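Local atomic coordinates of ornithine carbamoyltransferase (Giardia intestinalis, PDB entry 3GRF), a protein that probably transfers a carbamoyl group between carbamoyl phosphate and ornithine, as an ornithine carbamoyltransferase linked to the parasite's arginine degradation pathway. Residues C189-P194 with F199-E204; D207-I212 with G220-F225. All blocks are in the same frame, centred on the assembly; numbering follows the deposited sequence.

Contact 1. Residues C189-P194 with F199-E204; sequences CHVCCP and FKPIKE
The contact lies in the first half of a beta-alpha-beta crossover, where strand 188-192 ends and the chain turns back toward helix 203-216. This unit belongs to the Asp/Orn binding domain, whose central sheet is parallel. Val191, Cys193 and Pro194 meet Phe199, Lys200 and Pro201. At the strand, CG1 of Val191 touches CG of Pro201 at 3.8 Å, and the two side chains run alongside one another, pointing opposite ways. This methyl stands anti to the backbone N (chi1 -180°), which brings it to the CG-CD edge of the Pro201 ring. Further along, the Cys193 side chain lies against the 199-201 backbone. CB of Cys193 is 3.3 Å from the carbonyl O of Phe199, and SG of Cys193 is 4.0 Å from CD of Pro201. Where the connecting loop begins and returns, CD of Pro194 rests on CB of Phe199 at 3.8 Å. The Phe199 side chain lies roughly perpendicular to that of Pro194, and its ring extends to Val259 and Leu260 of helix 256-260. Lys200 lays its CG 3.7 Å from the carbonyl O of Pro194, while its NZ forms a salt bridge with Asp195. No hydrogen bond joins the two segments. The turn is therefore held here by apolar packing, with two prolines restricting the backbone.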
loop_
_atom_site.group_PDB
_atom_site.type_symbol
_atom_site.label_atom_id
_atom_site.label_comp_id
_atom_site.label_asym_id
_atom_site.label_seq_id
_atom_site.Cartn_x
_atom_site.Cartn_y
_atom_site.Cartn_z
ATOM N N CYS A 189 -24.057 -29.334 -13.884
ATOM C CA CYS A 189 -24.191 -28.314 -12.840
ATOM C C CYS A 189 -25.676 -28.336 -12.436
ATOM O O CYS A 189 -26.535 -28.220 -13.290
ATOM C CB CYS A 189 -23.755 -26.953 -13.396
ATOM S SG CYS A 189 -22.518 -25.910 -12.464
ATOM N N HIS A 190 -25.988 -28.488 -11.152
ATOM C CA HIS A 190 -27.404 -28.410 -10.682
ATOM C C HIS A 190 -27.547 -27.116 -9.883
ATOM O O HIS A 190 -26.787 -26.882 -8.945
ATOM C CB HIS A 190 -27.751 -29.551 -9.716
ATOM C CG HIS A 190 -27.733 -30.919 -10.314
ATOM N ND1 HIS A 190 -27.297 -31.185 -11.600
ATOM C CD2 HIS A 190 -28.117 -32.108 -9.791
ATOM C CE1 HIS A 190 -27.397 -32.484 -11.827
ATOM N NE2 HIS A 190 -27.888 -33.065 -10.744
ATOM N N VAL A 191 -28.520 -26.281 -10.221
ATOM C CA VAL A 191 -28.732 -25.073 -9.445
ATOM C C VAL A 191 -29.949 -25.239 -8.570
ATOM O O VAL A 191 -31.066 -25.428 -9.074
ATOM C CB VAL A 191 -28.861 -23.833 -10.323
ATOM C CG1 VAL A 191 -29.075 -22.617 -9.444
ATOM C CG2 VAL A 191 -27.604 -23.674 -11.233
ATOM N N CYS A 192 -29.693 -25.287 -7.257
ATOM C CA CYS A 192 -30.774 -25.605 -6.297
ATOM C C CYS A 192 -31.291 -24.350 -5.638
ATOM O O CYS A 192 -30.697 -23.816 -4.717
ATOM C CB CYS A 192 -30.267 -26.659 -5.303
ATOM S SG CYS A 192 -29.655 -28.191 -6.082
ATOM N N CYS A 193 -32.411 -23.877 -6.115
ATOM C CA CYS A 193 -32.861 -22.578 -5.639
ATOM C C CYS A 193 -34.355 -22.601 -5.358
ATOM O O CYS A 193 -35.049 -23.506 -5.796
ATOM C CB CYS A 193 -32.538 -21.492 -6.653
ATOM S SG CYS A 193 -33.228 -21.796 -8.300
ATOM N N PRO A 194 -34.842 -21.586 -4.619
ATOM C CA PRO A 194 -36.272 -21.436 -4.413
ATOM C C PRO A 194 -37.002 -21.148 -5.717
ATOM O O PRO A 194 -36.623 -20.258 -6.489
ATOM C CB PRO A 194 -36.365 -20.237 -3.470
ATOM C CG PRO A 194 -35.000 -20.105 -2.825
ATOM C CD PRO A 194 -34.062 -20.550 -3.893
ATOM N N PHE A 199 -34.924 -15.442 -7.004
ATOM C CA PHE A 199 -33.903 -16.294 -6.416
ATOM C C PHE A 199 -33.413 -17.331 -7.422
ATOM O O PHE A 199 -32.662 -18.216 -7.050
ATOM C CB PHE A 199 -34.419 -16.965 -5.119
ATOM C CG PHE A 199 -34.814 -15.960 -4.021
ATOM C CD1 PHE A 199 -36.055 -15.341 -4.038
ATOM C CD2 PHE A 199 -33.918 -15.618 -3.005
ATOM C CE1 PHE A 199 -36.411 -14.387 -3.059
ATOM C CE2 PHE A 199 -34.263 -14.684 -2.031
ATOM C CZ PHE A 199 -35.529 -14.084 -2.056
ATOM N N LYS A 200 -33.834 -17.216 -8.683
ATOM C CA LYS A 200 -33.414 -18.157 -9.723
ATOM C C LYS A 200 -32.364 -17.503 -10.608
ATOM O O LYS A 200 -32.351 -16.303 -10.732
ATOM C CB LYS A 200 -34.590 -18.547 -10.623
ATOM C CG LYS A 200 -35.797 -19.150 -9.947
ATOM C CD LYS A 200 -36.875 -19.318 -10.995
ATOM C CE LYS A 200 -38.007 -20.077 -10.422
ATOM N NZ LYS A 200 -38.815 -20.759 -11.471
ATOM N N PRO A 201 -31.524 -18.303 -11.296
ATOM C CA PRO A 201 -30.625 -17.711 -12.288
ATOM C C PRO A 201 -31.393 -16.937 -13.343
ATOM O O PRO A 201 -32.537 -17.242 -13.638
ATOM C CB PRO A 201 -29.975 -18.918 -12.947
ATOM C CG PRO A 201 -30.166 -20.030 -12.037
ATOM C CD PRO A 201 -31.396 -19.763 -11.229
ATOM N N ILE A 202 -30.760 -15.945 -13.929
ATOM C CA ILE A 202 -31.424 -15.135 -14.945
ATOM C C ILE A 202 -31.383 -15.883 -16.296
ATOM O O ILE A 202 -30.398 -16.573 -16.568
ATOM C CB ILE A 202 -30.778 -13.718 -14.917
ATOM C CG1 ILE A 202 -31.836 -12.665 -14.667
ATOM C CG2 ILE A 202 -29.864 -13.437 -16.059
ATOM C CD1 ILE A 202 -32.330 -12.725 -13.265
ATOM N N LYS A 203 -32.439 -15.790 -17.116
ATOM C CA LYS A 203 -32.457 -16.535 -18.407
ATOM C C LYS A 203 -31.250 -16.268 -19.331
ATOM O O LYS A 203 -30.781 -17.178 -20.055
ATOM C CB LYS A 203 -33.796 -16.386 -19.162
ATOM C CG LYS A 203 -33.851 -17.225 -20.447
ATOM C CD LYS A 203 -35.179 -18.001 -20.643
ATOM C CE LYS A 203 -35.110 -18.890 -21.898
ATOM N NZ LYS A 203 -34.498 -18.181 -23.075
ATOM N N GLU A 204 -30.741 -15.044 -19.280
ATOM C CA GLU A 204 -29.595 -14.653 -20.064
ATOM C C GLU A 204 -28.384 -15.528 -19.735
ATOM O O GLU A 204 -27.631 -15.941 -20.632
ATOM C CB GLU A 204 -29.332 -13.136 -19.941
ATOM C CG GLU A 204 -28.228 -12.671 -18.997
ATOM C CD GLU A 204 -27.453 -11.468 -19.535
ATOM O OE1 GLU A 204 -26.393 -11.664 -20.198
ATOM O OE2 GLU A 204 -27.899 -10.320 -19.289
#

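Contact 2. Residues D207-I212 with G220-F225; sequences DECEEI and GSIKIF
Ile222 meets the helix through two neighbours, Cys209 and Glu210. CG1 of Ile222 lies 3.7 Å from CB of Cys209, and CD1 of Ile222 is 4.0 Å from that CB. The Ile222 side chain leaves the strand toward the helix, and with CG1 anti to the carbonyl carbon (chi1 -62°) both CG1 and CD1 come to lie against Cys209. Cys209 also packs on Met179 and Ala183 of helix 173-185. Helix 203-216 and strand 221-225 are the last two elements of a beta-alpha-beta unit, and the strand is the outermost of its parallel sheet within the chain. Glu210 sits at the more open side of the contact. Its extended chain brings the carboxylate closer to the strand, but OE2 of Glu210 stays 4.2 Å from the carbonyl O of Ile222. Two waters bridge this one carboxylate oxygen to both backbone polar groups of Ile222. Water 1 donates to Glu210 OE2 at 2.7 Å and accepts from the backbone N of Ile222 at 3.1 Å. Water 2 donates to Glu210 OE2 at 2.6 Å and to the carbonyl O of Ile222 at 3.2 Å.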
loop_
_atom_site.group_PDB
_atom_site.type_symbol
_atom_site.label_atom_id
_atom_site.label_comp_id
_atom_site.label_asym_id
_atom_site.label_seq_id
_atom_site.Cartn_x
_atom_site.Cartn_y
_atom_site.Cartn_z
ATOM N N ASP A 207 -28.961 -19.195 -20.919
ATOM C CA ASP A 207 -28.705 -19.164 -22.380
ATOM C C ASP A 207 -27.221 -19.117 -22.760
ATOM O O ASP A 207 -26.763 -19.887 -23.616
ATOM C CB ASP A 207 -29.395 -17.964 -23.046
ATOM C CG ASP A 207 -30.916 -18.059 -23.016
ATOM O OD1 ASP A 207 -31.462 -19.100 -22.571
ATOM O OD2 ASP A 207 -31.567 -17.087 -23.445
ATOM N N GLU A 208 -26.472 -18.206 -22.144
ATOM C CA GLU A 208 -25.009 -18.198 -22.341
ATOM C C GLU A 208 -24.402 -19.558 -22.091
ATOM O O GLU A 208 -23.528 -20.025 -22.850
ATOM C CB GLU A 208 -24.320 -17.171 -21.434
ATOM C CG GLU A 208 -22.779 -17.279 -21.465
ATOM C CD GLU A 208 -22.080 -16.113 -20.795
ATOM O OE1 GLU A 208 -22.574 -15.660 -19.739
ATOM O OE2 GLU A 208 -21.032 -15.663 -21.314
ATOM N N CYS A 209 -24.813 -20.185 -20.998
ATOM C CA CYS A 209 -24.214 -21.476 -20.658
ATOM C C CYS A 209 -24.563 -22.561 -21.649
ATOM O O CYS A 209 -23.708 -23.397 -22.003
ATOM C CB CYS A 209 -24.579 -21.929 -19.250
ATOM S SG CYS A 209 -23.906 -20.882 -18.009
ATOM N N GLU A 210 -25.811 -22.583 -22.095
ATOM C CA GLU A 210 -26.223 -23.657 -22.993
ATOM C C GLU A 210 -25.583 -23.457 -24.380
ATOM O O GLU A 210 -25.167 -24.410 -25.032
ATOM C CB GLU A 210 -27.744 -23.805 -22.979
ATOM C CG GLU A 210 -28.186 -24.252 -21.561
ATOM C CD GLU A 210 -29.646 -24.656 -21.448
ATOM O OE1 GLU A 210 -30.519 -23.993 -22.057
ATOM O OE2 GLU A 210 -29.920 -25.632 -20.713
ATOM N N GLU A 211 -25.407 -22.200 -24.770
ATOM C CA GLU A 211 -24.600 -21.854 -25.926
ATOM C C GLU A 211 -23.111 -22.175 -25.815
ATOM O O GLU A 211 -22.507 -22.579 -26.822
ATOM C CB GLU A 211 -24.758 -20.382 -26.269
ATOM C CG GLU A 211 -23.904 -19.956 -27.453
ATOM C CD GLU A 211 -23.882 -18.464 -27.648
ATOM O OE1 GLU A 211 -23.035 -17.997 -28.449
ATOM O OE2 GLU A 211 -24.702 -17.761 -26.995
ATOM N N ILE A 212 -22.479 -21.981 -24.650
ATOM C CA ILE A 212 -21.058 -22.319 -24.633
ATOM C C ILE A 212 -20.890 -23.824 -24.695
ATOM O O ILE A 212 -19.979 -24.318 -25.346
ATOM C CB ILE A 212 -20.173 -21.643 -23.522
ATOM C CG1 ILE A 212 -19.849 -22.614 -22.401
ATOM C CG2 ILE A 212 -20.766 -20.327 -22.979
ATOM C CD1 ILE A 212 -18.802 -23.512 -22.729
ATOM N N GLY A 220 -21.171 -30.552 -20.936
ATOM C CA GLY A 220 -21.699 -30.013 -19.699
ATOM C C GLY A 220 -23.202 -29.879 -19.743
ATOM O O GLY A 220 -23.828 -29.953 -20.813
ATOM N N SER A 221 -23.805 -29.694 -18.579
ATOM C CA SER A 221 -25.252 -29.473 -18.579
ATOM C C SER A 221 -25.591 -28.598 -17.417
ATOM O O SER A 221 -24.850 -28.584 -16.451
ATOM C CB SER A 221 -26.013 -30.788 -18.473
ATOM O OG SER A 221 -25.838 -31.352 -17.204
ATOM N N ILE A 222 -26.713 -27.887 -17.544
ATOM C CA ILE A 222 -27.275 -26.993 -16.527
ATOM C C ILE A 222 -28.669 -27.502 -16.177
ATOM O O ILE A 222 -29.513 -27.622 -17.071
ATOM C CB ILE A 222 -27.489 -25.503 -17.072
ATOM C CG1 ILE A 222 -26.188 -24.808 -17.495
ATOM C CG2 ILE A 222 -28.234 -24.626 -16.034
ATOM C CD1 ILE A 222 -25.174 -24.583 -16.377
ATOM N N LYS A 223 -28.929 -27.751 -14.885
ATOM C CA LYS A 223 -30.268 -28.194 -14.443
ATOM C C LYS A 223 -30.724 -27.367 -13.260
ATOM O O LYS A 223 -29.948 -27.104 -12.352
ATOM C CB LYS A 223 -30.275 -29.686 -14.065
ATOM C CG LYS A 223 -29.387 -30.559 -14.991
ATOM C CD LYS A 223 -29.539 -32.061 -14.733
ATOM C CE LYS A 223 -29.210 -32.878 -15.998
ATOM N NZ LYS A 223 -29.658 -34.292 -15.888
ATOM N N ILE A 224 -31.976 -26.939 -13.265
ATOM C CA ILE A 224 -32.458 -26.113 -12.158
ATOM C C ILE A 224 -33.424 -26.921 -11.302
ATOM O O ILE A 224 -34.454 -27.398 -11.791
ATOM C CB ILE A 224 -33.079 -24.811 -12.673
ATOM C CG1 ILE A 224 -31.963 -23.937 -13.268
ATOM C CG2 ILE A 224 -33.777 -24.029 -11.536
ATOM C CD1 ILE A 224 -32.447 -22.942 -14.278
ATOM N N PHE A 225 -33.051 -27.120 -10.042
ATOM C CA PHE A 225 -33.876 -27.854 -9.097
ATOM C C PHE A 225 -34.516 -26.879 -8.124
ATOM O O PHE A 225 -33.923 -25.852 -7.807
ATOM C CB PHE A 225 -33.028 -28.871 -8.338
ATOM C CG PHE A 225 -32.669 -30.079 -9.138
ATOM C CD1 PHE A 225 -31.644 -30.026 -10.069
ATOM C CD2 PHE A 225 -33.343 -31.275 -8.944
ATOM C CE1 PHE A 225 -31.280 -31.167 -10.807
ATOM C CE2 PHE A 225 -32.986 -32.413 -9.669
ATOM C CZ PHE A 225 -31.939 -32.350 -10.602
HETATM O O HOH W 1 -28.105 -27.605 -20.266
HETATM O O HOH W 2 -31.343 -25.384 -18.525
#

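Contact 1 and contact 2 follow one another along the chain, and their centres are about 10 Å apart. Together they span one beta-alpha-beta unit: 199-204 leads into helix 203-216, and 207-212 lies further along it. Their strands are parallel neighbours in the sheet. Val191 N to Lys223 O, at 2.7 Å, and Phe225 N to Val191 O, at 2.8 Å, are probable hydrogen bonds. Val191 thus serves both the sheet and the packing of contact 1. On strands 188-192 and 221-225 the rings of His190 and Phe225 stack. Helix 173-185 packs on both contacts through Met179.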